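Local coordinates for protein hydratase ChsH2 (Mycobacterium tuberculosis KZN 4207, PDB 4WNB) that catalyses the hydration of 3-oxo-4,17-pregnadiene-20-carboxyl-CoA in the modified beta-oxidation pathway that degrades the cholesterol side chain, at residues Q146-Q151 and M160-L165; A67-W72 and C107-H112; K21-R26 and V121-E126; Y111-L116 and E155-M160. All coordinates share one frame; numbering follows the deposited sequence.

From the N terminus, the chain first lays 21-26 along the edge of the sheet; interaction 3 closes this long loop when 121-126 arrives. Interaction 2 is nested inside it, bringing the short helix of 67-72 against segment 107-112, the end of strand 101-111. Tyr111 and His112 also belong to 111-116, where interaction 4 opens; it closes at 155-160 and so crosses interaction 3. Interaction 1 joins 146-151 to 160-165 across a hairpin and crosses interaction 4, with which it shares Met160 and the cadmium ion. Interactions 1, 3 and 4 link strands that are neighbours in the sheet, or the end of one, while interaction 2 ties the helix to the same antiparallel sheet.

Interaction 1 of 4, residues Q146-Q151 and M160-L165; sequences QHIVWQ and MNWRIL. With CD (cadmium ion), chain C.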
# COMPACT_ATOMS: atom_id res chain seq x y z
N GLN A 146 4.99 -24.27 12.43
CA GLN A 146 6.21 -23.47 12.37
C GLN A 146 6.21 -22.49 13.52
O GLN A 146 5.18 -21.93 13.88
CB GLN A 146 6.31 -22.74 11.03
CG GLN A 146 7.61 -21.98 10.84
CD GLN A 146 7.83 -21.57 9.41
OE1 GLN A 146 7.59 -20.42 9.03
NE2 GLN A 146 8.28 -22.52 8.58
N HIS A 147 7.38 -22.29 14.09
CA HIS A 147 7.48 -21.45 15.24
C HIS A 147 8.38 -20.26 14.93
O HIS A 147 9.56 -20.43 14.59
CB HIS A 147 8.01 -22.28 16.41
CG HIS A 147 8.31 -21.48 17.63
ND1 HIS A 147 9.58 -21.07 17.94
CD2 HIS A 147 7.51 -21.03 18.62
CE1 HIS A 147 9.56 -20.39 19.07
NE2 HIS A 147 8.31 -20.34 19.49
N ILE A 148 7.82 -19.06 15.06
CA ILE A 148 8.50 -17.82 14.70
C ILE A 148 8.81 -17.00 15.94
O ILE A 148 7.96 -16.85 16.81
CB ILE A 148 7.63 -16.93 13.77
CG1 ILE A 148 7.18 -17.67 12.50
CG2 ILE A 148 8.33 -15.60 13.49
CD1 ILE A 148 8.17 -18.57 11.91
N VAL A 149 10.02 -16.46 16.04
CA VAL A 149 10.34 -15.57 17.14
C VAL A 149 10.83 -14.23 16.60
O VAL A 149 11.63 -14.18 15.66
CB VAL A 149 11.42 -16.17 18.07
CG1 VAL A 149 11.89 -15.14 19.11
CG2 VAL A 149 10.87 -17.39 18.76
N TRP A 150 10.28 -13.16 17.17
CA TRP A 150 10.74 -11.81 16.87
C TRP A 150 11.54 -11.23 18.03
O TRP A 150 11.13 -11.34 19.19
CB TRP A 150 9.58 -10.87 16.56
CG TRP A 150 8.91 -11.12 15.25
CD1 TRP A 150 9.30 -10.65 14.03
CD2 TRP A 150 7.72 -11.89 15.02
NE1 TRP A 150 8.42 -11.07 13.05
CE2 TRP A 150 7.44 -11.81 13.64
CE3 TRP A 150 6.86 -12.60 15.85
CZ2 TRP A 150 6.34 -12.46 13.07
CZ3 TRP A 150 5.76 -13.24 15.27
CH2 TRP A 150 5.51 -13.16 13.90
N GLN A 151 12.64 -10.57 17.69
CA GLN A 151 13.51 -9.98 18.69
C GLN A 151 13.80 -8.51 18.38
O GLN A 151 13.82 -8.11 17.22
CB GLN A 151 14.84 -10.73 18.78
CG GLN A 151 14.69 -12.21 19.07
CD GLN A 151 16.02 -12.92 19.09
OE1 GLN A 151 16.91 -12.58 19.88
NE2 GLN A 151 16.18 -13.91 18.22
N MET A 160 5.08 -16.42 17.09
CA MET A 160 3.94 -16.90 16.36
C MET A 160 4.11 -18.39 16.18
O MET A 160 5.19 -18.86 15.82
CB MET A 160 3.80 -16.22 15.01
CG MET A 160 2.78 -16.88 14.10
SD MET A 160 2.39 -15.88 12.66
CE MET A 160 3.99 -15.82 11.84
N ASN A 161 3.07 -19.13 16.52
CA ASN A 161 3.06 -20.53 16.15
C ASN A 161 1.99 -20.68 15.11
O ASN A 161 0.82 -20.38 15.36
CB ASN A 161 2.83 -21.45 17.34
CG ASN A 161 3.30 -22.85 17.07
OD1 ASN A 161 2.71 -23.59 16.28
ND2 ASN A 161 4.41 -23.22 17.69
N TRP A 162 2.37 -21.08 13.91
CA TRP A 162 1.33 -21.26 12.94
C TRP A 162 1.41 -22.61 12.27
O TRP A 162 2.42 -23.33 12.32
CB TRP A 162 1.33 -20.12 11.93
CG TRP A 162 2.42 -20.12 10.95
CD1 TRP A 162 3.76 -20.05 11.21
CD2 TRP A 162 2.29 -20.16 9.53
NE1 TRP A 162 4.47 -20.06 10.03
CE2 TRP A 162 3.58 -20.12 8.98
CE3 TRP A 162 1.19 -20.22 8.67
CZ2 TRP A 162 3.81 -20.15 7.61
CZ3 TRP A 162 1.41 -20.23 7.31
CH2 TRP A 162 2.71 -20.21 6.79
N ARG A 163 0.28 -23.00 11.71
CA ARG A 163 0.11 -24.36 11.27
C ARG A 163 -0.48 -24.36 9.87
O ARG A 163 -1.39 -23.58 9.57
CB ARG A 163 -0.79 -25.12 12.25
CG ARG A 163 -0.96 -26.61 11.95
CD ARG A 163 -1.80 -27.28 13.04
NE ARG A 163 -1.25 -27.06 14.37
CZ ARG A 163 -1.97 -27.00 15.49
NH1 ARG A 163 -3.29 -27.12 15.44
NH2 ARG A 163 -1.38 -26.80 16.66
N ILE A 164 0.05 -25.22 9.02
CA ILE A 164 -0.53 -25.41 7.71
C ILE A 164 -0.84 -26.88 7.53
O ILE A 164 -0.24 -27.74 8.19
CB ILE A 164 0.38 -24.95 6.58
CG1 ILE A 164 1.70 -25.73 6.61
CG2 ILE A 164 0.65 -23.45 6.69
CD1 ILE A 164 2.57 -25.48 5.41
N LEU A 165 -1.78 -27.14 6.63
CA LEU A 165 -2.10 -28.48 6.17
C LEU A 165 -1.60 -28.63 4.74
O LEU A 165 -2.03 -27.89 3.85
CB LEU A 165 -3.60 -28.72 6.26
CG LEU A 165 -4.10 -30.04 5.64
CD1 LEU A 165 -3.57 -31.23 6.43
CD2 LEU A 165 -5.62 -30.08 5.54
CD CD C . 6.85 -20.57 21.61
O HOH W 1 4.97 -22.45 20.91
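Gln146, His147 and Ile148 pair with Trp162, Asn161 and Met160 in antiparallel register, the two short strand axes passing 4.8 Å apart at 156°. This is the hairpin of strands 141-152 and 155-167 in the HotDog sheet. Gln146 and Trp162 form one hydrogen-bonded pair and Ile148 and Met160 the next, each with both of its backbone bonds made; Ile148 N to Met160 O is 2.7 Å.

On the face of Gln146 and Ile148, Trp162 turns its indole against the glutamine. Its CG lies between the backbone N and the carbonyl carbon (chi1 73°), and the ring runs alongside the Gln146 chain. Met160 packs beside Ile148, its CE 3.7 Å from Ile148 CG1, and its CB sits 3.6 Å from Trp150 CZ3 at the edge of that indole. Trp150 NE1 bonds instead to Thr73.

Across the sheet, His147 binds the cadmium ion through NE2 at 2.6 Å, and Glu159 shares the metal. Further along, Arg163 reaches the bound steroid-CoA ligand. Back at the hairpin pair, Trp162 NE1 donates in its ring plane to Gln146 OE1 at 3.3 Å, reaching the oxygen from above the amide plane.

Interaction 2 of 4, residues A67-W72 and C107-H112; sequences AMIQVW and CEQTYH. With CA (calcium ion), chain D.
In this HotDog-family subunit a short helical segment is laid on one face of the antiparallel sheet, and here Ala67, Ile69 and Gln70 of that segment meet Gln109 and Tyr111 of strand 101-111. Gln109 and Tyr111 both point their side chains at the helix, and they are joined to each other: Tyr111 OH donates to Gln109 OE1 at 2.6 Å, in the carbonyl plane and on a lone pair. This bond ties the tyrosine hydroxyl to the amide, so the two side chains face the helix as one unit.

The same Gln109 OE1 accepts a second hydrogen bond, from a water 2.9 Å away. That water also donates to Ala67 O at 2.8 Å and accepts from Gln70 N, so it stitches the start of the helical segment to the strand through three bonds. On the amide's other arm, Gln109 NE2 comes within 3.1 Å of Gln70 OE1, the two side chains crossing at about a right angle with their amide planes 54° apart. The apolar part of the contact falls to Ile69. Its CG2 branch meets Tyr111 CE1 at 3.8 Å, coming in at the ring edge near the plane, and the two side chains run antiparallel, each passing the other. Ala67 CA lies 3.7 Å from Tyr111 OH.

Around this core, Trp37 of helix 31-41 packs on Ala67, Trp150 of strand 141-152 on Ile69 and Gln70, and Met160 of strand 155-167 on both glutamines. On the far edge of strand 101-111, residues 107-110 pair with a strand of the chain of another protein, carrying the sheet across the interface.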
# COMPACT_ATOMS: atom_id res chain seq x y z
N ALA A 67 -0.56 -6.51 16.69
CA ALA A 67 -0.86 -7.32 15.51
C ALA A 67 -0.10 -6.86 14.27
O ALA A 67 -0.25 -7.46 13.21
CB ALA A 67 -2.38 -7.29 15.23
N MET A 68 0.73 -5.83 14.39
CA MET A 68 1.60 -5.42 13.28
C MET A 68 2.94 -6.17 13.28
O MET A 68 3.75 -5.97 12.38
CB MET A 68 1.86 -3.91 13.30
CG MET A 68 0.76 -3.09 12.64
SD MET A 68 1.29 -1.39 12.29
CE MET A 68 2.23 -1.66 10.79
N ILE A 69 3.17 -7.04 14.27
CA ILE A 69 4.53 -7.57 14.46
C ILE A 69 5.01 -8.27 13.17
O ILE A 69 6.13 -8.06 12.71
CB ILE A 69 4.63 -8.53 15.72
CG1 ILE A 69 6.06 -9.02 15.90
CG2 ILE A 69 3.68 -9.71 15.62
CD1 ILE A 69 7.02 -7.91 16.32
N GLN A 70 4.13 -9.03 12.53
CA GLN A 70 4.51 -9.77 11.34
C GLN A 70 4.73 -8.82 10.15
O GLN A 70 5.51 -9.10 9.23
CB GLN A 70 3.43 -10.81 11.03
CG GLN A 70 3.84 -11.91 10.11
CD GLN A 70 2.75 -12.95 9.98
OE1 GLN A 70 1.85 -13.01 10.82
NE2 GLN A 70 2.80 -13.76 8.93
N VAL A 71 4.05 -7.68 10.16
CA VAL A 71 4.16 -6.74 9.04
C VAL A 71 5.61 -6.24 8.83
O VAL A 71 6.06 -6.11 7.69
CB VAL A 71 3.22 -5.52 9.26
CG1 VAL A 71 3.38 -4.48 8.14
CG2 VAL A 71 1.78 -5.98 9.35
N TRP A 72 6.34 -5.97 9.92
CA TRP A 72 7.66 -5.37 9.81
C TRP A 72 8.63 -6.26 9.01
O TRP A 72 9.46 -5.75 8.27
CB TRP A 72 8.24 -5.06 11.21
CG TRP A 72 7.27 -4.31 12.08
CD1 TRP A 72 6.67 -4.75 13.22
CD2 TRP A 72 6.74 -3.00 11.84
NE1 TRP A 72 5.83 -3.79 13.72
CE2 TRP A 72 5.85 -2.70 12.88
CE3 TRP A 72 6.96 -2.04 10.85
CZ2 TRP A 72 5.14 -1.51 12.95
CZ3 TRP A 72 6.27 -0.85 10.92
CH2 TRP A 72 5.37 -0.59 11.96
N CYS A 107 -3.22 -19.78 13.51
CA CYS A 107 -2.21 -18.76 13.67
C CYS A 107 -2.33 -18.18 15.07
O CYS A 107 -3.31 -17.51 15.39
CB CYS A 107 -2.38 -17.67 12.61
SG CYS A 107 -1.15 -16.36 12.75
N GLU A 108 -1.34 -18.45 15.91
CA GLU A 108 -1.36 -17.96 17.27
C GLU A 108 -0.17 -17.04 17.56
O GLU A 108 0.97 -17.48 17.51
CB GLU A 108 -1.36 -19.15 18.24
CG GLU A 108 -1.25 -18.75 19.69
CD GLU A 108 -1.33 -19.93 20.63
OE1 GLU A 108 -1.39 -21.09 20.14
OE2 GLU A 108 -1.33 -19.70 21.86
N GLN A 109 -0.44 -15.78 17.89
CA GLN A 109 0.65 -14.84 18.17
C GLN A 109 0.69 -14.45 19.63
O GLN A 109 -0.34 -14.21 20.23
CB GLN A 109 0.52 -13.58 17.32
CG GLN A 109 0.53 -13.86 15.84
CD GLN A 109 0.66 -12.61 14.99
OE1 GLN A 109 0.26 -11.51 15.39
NE2 GLN A 109 1.23 -12.78 13.81
N THR A 110 1.90 -14.37 20.19
CA THR A 110 2.10 -13.94 21.57
C THR A 110 2.96 -12.69 21.59
O THR A 110 4.01 -12.64 20.94
CB THR A 110 2.77 -15.06 22.40
OG1 THR A 110 1.86 -16.16 22.46
CG2 THR A 110 3.06 -14.59 23.81
N TYR A 111 2.49 -11.68 22.32
CA TYR A 111 3.17 -10.39 22.41
C TYR A 111 3.70 -10.17 23.81
O TYR A 111 2.92 -9.96 24.75
CB TYR A 111 2.21 -9.25 22.03
CG TYR A 111 1.37 -9.58 20.82
CD1 TYR A 111 1.94 -9.69 19.55
CD2 TYR A 111 0.00 -9.80 20.94
CE1 TYR A 111 1.17 -9.99 18.44
CE2 TYR A 111 -0.77 -10.10 19.83
CZ TYR A 111 -0.18 -10.20 18.59
OH TYR A 111 -0.95 -10.50 17.49
N HIS A 112 5.02 -10.21 23.96
CA HIS A 112 5.64 -10.08 25.27
C HIS A 112 5.56 -8.63 25.76
O HIS A 112 5.35 -8.38 26.94
CB HIS A 112 7.08 -10.55 25.22
CG HIS A 112 7.22 -12.04 25.07
ND1 HIS A 112 6.54 -12.94 25.87
CD2 HIS A 112 7.97 -12.79 24.22
CE1 HIS A 112 6.87 -14.17 25.53
NE2 HIS A 112 7.72 -14.11 24.52
CA CA D . 8.81 -15.91 23.92
O HOH W 2 1.26 -9.82 13.26

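Interaction 3 of 4, residues K21-R26 and V121-E126; sequences KPRLAR and VSISAE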
# COMPACT_ATOMS: atom_id res chain seq x y z
N LYS A 21 18.72 -18.04 10.54
CA LYS A 21 19.49 -16.97 11.19
C LYS A 21 18.64 -15.71 11.14
O LYS A 21 17.92 -15.51 10.16
CB LYS A 21 20.84 -16.76 10.52
CG LYS A 21 20.79 -16.20 9.11
CD LYS A 21 22.16 -16.26 8.43
CE LYS A 21 22.64 -17.70 8.27
NZ LYS A 21 23.91 -17.83 7.49
N PRO A 22 18.68 -14.91 12.22
CA PRO A 22 17.79 -13.74 12.33
C PRO A 22 17.86 -12.86 11.11
O PRO A 22 18.94 -12.55 10.61
CB PRO A 22 18.32 -13.02 13.57
CG PRO A 22 18.87 -14.13 14.41
CD PRO A 22 19.49 -15.10 13.43
N ARG A 23 16.69 -12.50 10.60
CA ARG A 23 16.60 -11.64 9.44
C ARG A 23 15.99 -10.31 9.88
O ARG A 23 14.93 -10.30 10.49
CB ARG A 23 15.76 -12.32 8.35
CG ARG A 23 15.42 -11.42 7.18
CD ARG A 23 14.77 -12.22 6.07
NE ARG A 23 13.52 -12.88 6.45
CZ ARG A 23 12.33 -12.28 6.51
NH1 ARG A 23 12.24 -10.98 6.24
NH2 ARG A 23 11.24 -12.95 6.84
N LEU A 24 16.68 -9.21 9.59
CA LEU A 24 16.22 -7.88 9.99
C LEU A 24 15.06 -7.37 9.15
O LEU A 24 15.05 -7.53 7.93
CB LEU A 24 17.38 -6.88 9.93
CG LEU A 24 18.36 -6.84 11.10
CD1 LEU A 24 19.34 -8.00 11.08
CD2 LEU A 24 19.09 -5.50 11.12
N ALA A 25 14.09 -6.74 9.80
CA ALA A 25 12.98 -6.06 9.13
C ALA A 25 13.51 -4.97 8.19
O ALA A 25 14.54 -4.35 8.49
CB ALA A 25 12.04 -5.46 10.16
N ARG A 26 12.84 -4.74 7.07
CA ARG A 26 13.26 -3.70 6.13
C ARG A 26 13.43 -2.35 6.83
O ARG A 26 14.42 -1.65 6.60
CB ARG A 26 12.25 -3.52 4.98
CG ARG A 26 12.81 -2.72 3.80
CD ARG A 26 11.73 -2.42 2.79
NE ARG A 26 10.67 -1.65 3.43
CZ ARG A 26 9.57 -1.23 2.82
NH1 ARG A 26 9.35 -1.52 1.54
NH2 ARG A 26 8.67 -0.54 3.50
N VAL A 121 13.15 -4.84 14.46
CA VAL A 121 12.79 -6.22 14.76
C VAL A 121 13.56 -7.15 13.85
O VAL A 121 13.89 -6.80 12.71
CB VAL A 121 11.25 -6.41 14.56
CG1 VAL A 121 10.84 -7.84 14.73
CG2 VAL A 121 10.48 -5.51 15.52
N SER A 122 13.87 -8.35 14.36
CA SER A 122 14.40 -9.42 13.55
C SER A 122 13.47 -10.62 13.68
O SER A 122 12.74 -10.74 14.66
CB SER A 122 15.81 -9.79 13.98
OG SER A 122 15.75 -10.45 15.23
N ILE A 123 13.52 -11.50 12.70
CA ILE A 123 12.71 -12.71 12.71
C ILE A 123 13.56 -13.97 12.52
O ILE A 123 14.45 -14.01 11.67
CB ILE A 123 11.61 -12.65 11.60
CG1 ILE A 123 10.74 -13.90 11.60
CG2 ILE A 123 12.20 -12.42 10.21
CD1 ILE A 123 9.56 -13.81 10.60
N SER A 124 13.29 -14.98 13.35
CA SER A 124 13.85 -16.32 13.17
C SER A 124 12.73 -17.38 13.15
O SER A 124 11.77 -17.28 13.90
CB SER A 124 14.84 -16.62 14.30
OG SER A 124 15.56 -17.82 14.02
N ALA A 125 12.88 -18.39 12.29
CA ALA A 125 11.85 -19.43 12.12
C ALA A 125 12.39 -20.83 12.40
O ALA A 125 13.52 -21.15 12.05
CB ALA A 125 11.27 -19.37 10.70
N GLU A 126 11.57 -21.67 13.03
CA GLU A 126 11.96 -23.05 13.34
C GLU A 126 10.80 -23.99 13.05
O GLU A 126 9.65 -23.61 13.18
CB GLU A 126 12.38 -23.19 14.81
CG GLU A 126 13.33 -24.30 15.08
CD GLU A 126 13.86 -24.27 16.50
OE1 GLU A 126 14.48 -25.26 16.93
OE2 GLU A 126 13.66 -23.23 17.18
O HOH W 3 15.19 -15.78 9.59
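The guanidinium of Arg23 carries Ile123 CG2 on one face, nearer its border than its centre, with Arg23 NH2 and Ile123 CG2 3.5 Å apart. Arg23 starts out extended and then bends at its third torsion (chi3 60°), which brings the flat group back over the isoleucine branch; the two side chains run alongside each other in the same direction. One of its nitrogens, NH1, is tied to the backbone oxygen of Thr73.

Beneath these side chains the backbones form a short antiparallel ladder. Arg23 and Ile123 are a hydrogen-bonded pair: Arg23 N reaches Ile123 O at 2.9 Å, and a matching bond returns from Ile123 N to Arg23 O. One more bond, from Ala25 N to Val121 O at 2.9 Å, extends the pairing past Leu24 and Ser122, which form a non-hydrogen-bonded pair. Ala25 CB also leans on Val121 O, 3.4 Å away. On the other side of the ladder, Pro22 CB approaches Ser122 OG at 4.0 Å.

Strand 23-24 thus edges the sheet within this chain, next to strand 121-136. The latter pairs onward with strand 141-152, where Ile148 packs on Ile123 and Trp150 on Val121, and Trp72 of helix 69-72 touches Ala25.

Interaction 4 of 4, residues Y111-L116 and E155-M160; sequences YHRYLL and EDVAEM. With CA (calcium ion), chain D; CD (cadmium ion), chain C.
His112 meets Asp156 and Val157 all along its side chain. CB rests 3.4 Å from Val157 O, the oxygen that also accepts the bond from His112 N. CG, beside the backbone N (chi1 -71°), turns the ring toward Asp156; CD2 has Asp156 OD1 in the ring plane at its edge, 3.3 Å away. At the tip, NE2 binds the calcium ion at 2.2 Å, and Asp156 OD2 binds the same metal from 2.0 Å. Ring and carboxylate planes stand 88° apart, so the metal joins two groups set almost perpendicular.

Next along the loop, Arg113 grips Glu155 side-on in a salt bridge. Arg113 NE donates to Glu155 OE2 at 2.8 Å and Arg113 NH2 to Glu155 OE1 at 3.1 Å; both oxygens lie near the guanidinium plane but are met from above the carboxylate plane. Glu119 is a second acidic partner for Arg113 NH2, and NH1 bonds back to Tyr114 O. Deeper in, Leu115 CD2 packs across Val157 CB at 4.0 Å, while Tyr111 pairs with Ala158 at the end of the ladder.

Further down the strand, Glu159 chelates the cadmium ion with both carboxylate oxygens, sharing the ion with His147 and a water. Val157 and Ala158 both face Trp150, a classic beta bulge in strand 155-167, right where the calcium-bound loop meets the sheet.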
# COMPACT_ATOMS: atom_id res chain seq x y z
N TYR A 111 2.49 -11.68 22.32
CA TYR A 111 3.17 -10.39 22.41
C TYR A 111 3.70 -10.17 23.81
O TYR A 111 2.92 -9.96 24.75
CB TYR A 111 2.21 -9.25 22.03
CG TYR A 111 1.37 -9.58 20.82
CD1 TYR A 111 1.94 -9.69 19.55
CD2 TYR A 111 0.00 -9.80 20.94
CE1 TYR A 111 1.17 -9.99 18.44
CE2 TYR A 111 -0.77 -10.10 19.83
CZ TYR A 111 -0.18 -10.20 18.59
OH TYR A 111 -0.95 -10.50 17.49
N HIS A 112 5.02 -10.21 23.96
CA HIS A 112 5.64 -10.08 25.27
C HIS A 112 5.56 -8.63 25.76
O HIS A 112 5.35 -8.38 26.94
CB HIS A 112 7.08 -10.55 25.22
CG HIS A 112 7.22 -12.04 25.07
ND1 HIS A 112 6.54 -12.94 25.87
CD2 HIS A 112 7.97 -12.79 24.22
CE1 HIS A 112 6.87 -14.17 25.53
NE2 HIS A 112 7.72 -14.11 24.52
N ARG A 113 5.72 -7.69 24.83
CA ARG A 113 5.53 -6.27 25.13
C ARG A 113 5.17 -5.51 23.87
O ARG A 113 5.32 -6.03 22.76
CB ARG A 113 6.79 -5.66 25.74
CG ARG A 113 7.99 -5.60 24.78
CD ARG A 113 9.05 -4.64 25.33
NE ARG A 113 10.31 -4.63 24.59
CZ ARG A 113 10.61 -3.75 23.64
NH1 ARG A 113 9.72 -2.83 23.28
NH2 ARG A 113 11.79 -3.80 23.02
N TYR A 114 4.73 -4.27 24.04
CA TYR A 114 4.52 -3.36 22.91
C TYR A 114 5.85 -2.79 22.41
O TYR A 114 6.79 -2.58 23.19
CB TYR A 114 3.58 -2.22 23.29
CG TYR A 114 2.13 -2.61 23.38
CD1 TYR A 114 1.71 -3.62 24.25
CD2 TYR A 114 1.16 -1.96 22.62
CE1 TYR A 114 0.38 -3.98 24.33
CE2 TYR A 114 -0.17 -2.30 22.71
CZ TYR A 114 -0.56 -3.31 23.57
OH TYR A 114 -1.88 -3.68 23.67
N LEU A 115 5.90 -2.51 21.11
CA LEU A 115 7.08 -1.94 20.46
C LEU A 115 6.94 -0.45 20.25
O LEU A 115 5.82 0.09 20.14
CB LEU A 115 7.34 -2.62 19.11
CG LEU A 115 7.47 -4.13 19.13
CD1 LEU A 115 7.89 -4.61 17.77
CD2 LEU A 115 8.48 -4.54 20.22
N LEU A 116 8.07 0.23 20.13
CA LEU A 116 8.06 1.67 19.96
C LEU A 116 8.64 2.02 18.60
O LEU A 116 9.55 1.36 18.14
CB LEU A 116 8.86 2.36 21.08
CG LEU A 116 8.48 2.04 22.52
CD1 LEU A 116 9.59 2.45 23.48
CD2 LEU A 116 7.18 2.72 22.90
N GLU A 155 16.49 -9.35 22.70
CA GLU A 155 15.28 -9.46 23.50
C GLU A 155 14.11 -10.08 22.72
O GLU A 155 13.67 -9.53 21.70
CB GLU A 155 14.87 -8.09 24.02
CG GLU A 155 13.55 -8.09 24.76
CD GLU A 155 13.02 -6.69 25.04
OE1 GLU A 155 13.62 -5.70 24.57
OE2 GLU A 155 11.98 -6.60 25.74
N ASP A 156 13.62 -11.22 23.20
CA ASP A 156 12.41 -11.90 22.69
C ASP A 156 11.21 -10.96 22.93
O ASP A 156 10.87 -10.70 24.08
CB ASP A 156 12.24 -13.29 23.40
CG ASP A 156 10.95 -14.05 22.99
OD1 ASP A 156 10.27 -13.59 22.06
OD2 ASP A 156 10.62 -15.13 23.57
N VAL A 157 10.60 -10.43 21.86
CA VAL A 157 9.47 -9.52 22.04
C VAL A 157 8.11 -10.08 21.57
O VAL A 157 7.06 -9.57 21.95
CB VAL A 157 9.70 -8.15 21.33
CG1 VAL A 157 10.90 -7.42 21.91
CG2 VAL A 157 9.87 -8.33 19.83
N ALA A 158 8.13 -11.12 20.74
CA ALA A 158 6.90 -11.73 20.26
C ALA A 158 7.16 -13.06 19.58
O ALA A 158 8.29 -13.35 19.17
CB ALA A 158 6.17 -10.78 19.29
N GLU A 159 6.11 -13.85 19.43
CA GLU A 159 6.25 -15.11 18.71
C GLU A 159 4.96 -15.50 18.03
O GLU A 159 3.89 -14.98 18.34
CB GLU A 159 6.70 -16.21 19.64
CG GLU A 159 5.70 -16.54 20.70
CD GLU A 159 5.91 -17.91 21.22
OE1 GLU A 159 6.83 -18.05 22.07
OE2 GLU A 159 5.16 -18.81 20.76
N MET A 160 5.08 -16.42 17.09
CA MET A 160 3.94 -16.90 16.36
C MET A 160 4.11 -18.39 16.18
O MET A 160 5.19 -18.86 15.82
CB MET A 160 3.80 -16.22 15.01
CG MET A 160 2.78 -16.88 14.10
SD MET A 160 2.39 -15.88 12.66
CE MET A 160 3.99 -15.82 11.84
CA CA D . 8.81 -15.91 23.92
CD CD C . 6.85 -20.57 21.61
O HOH W 4 5.27 -7.43 20.47
O HOH W 1 4.97 -22.45 20.91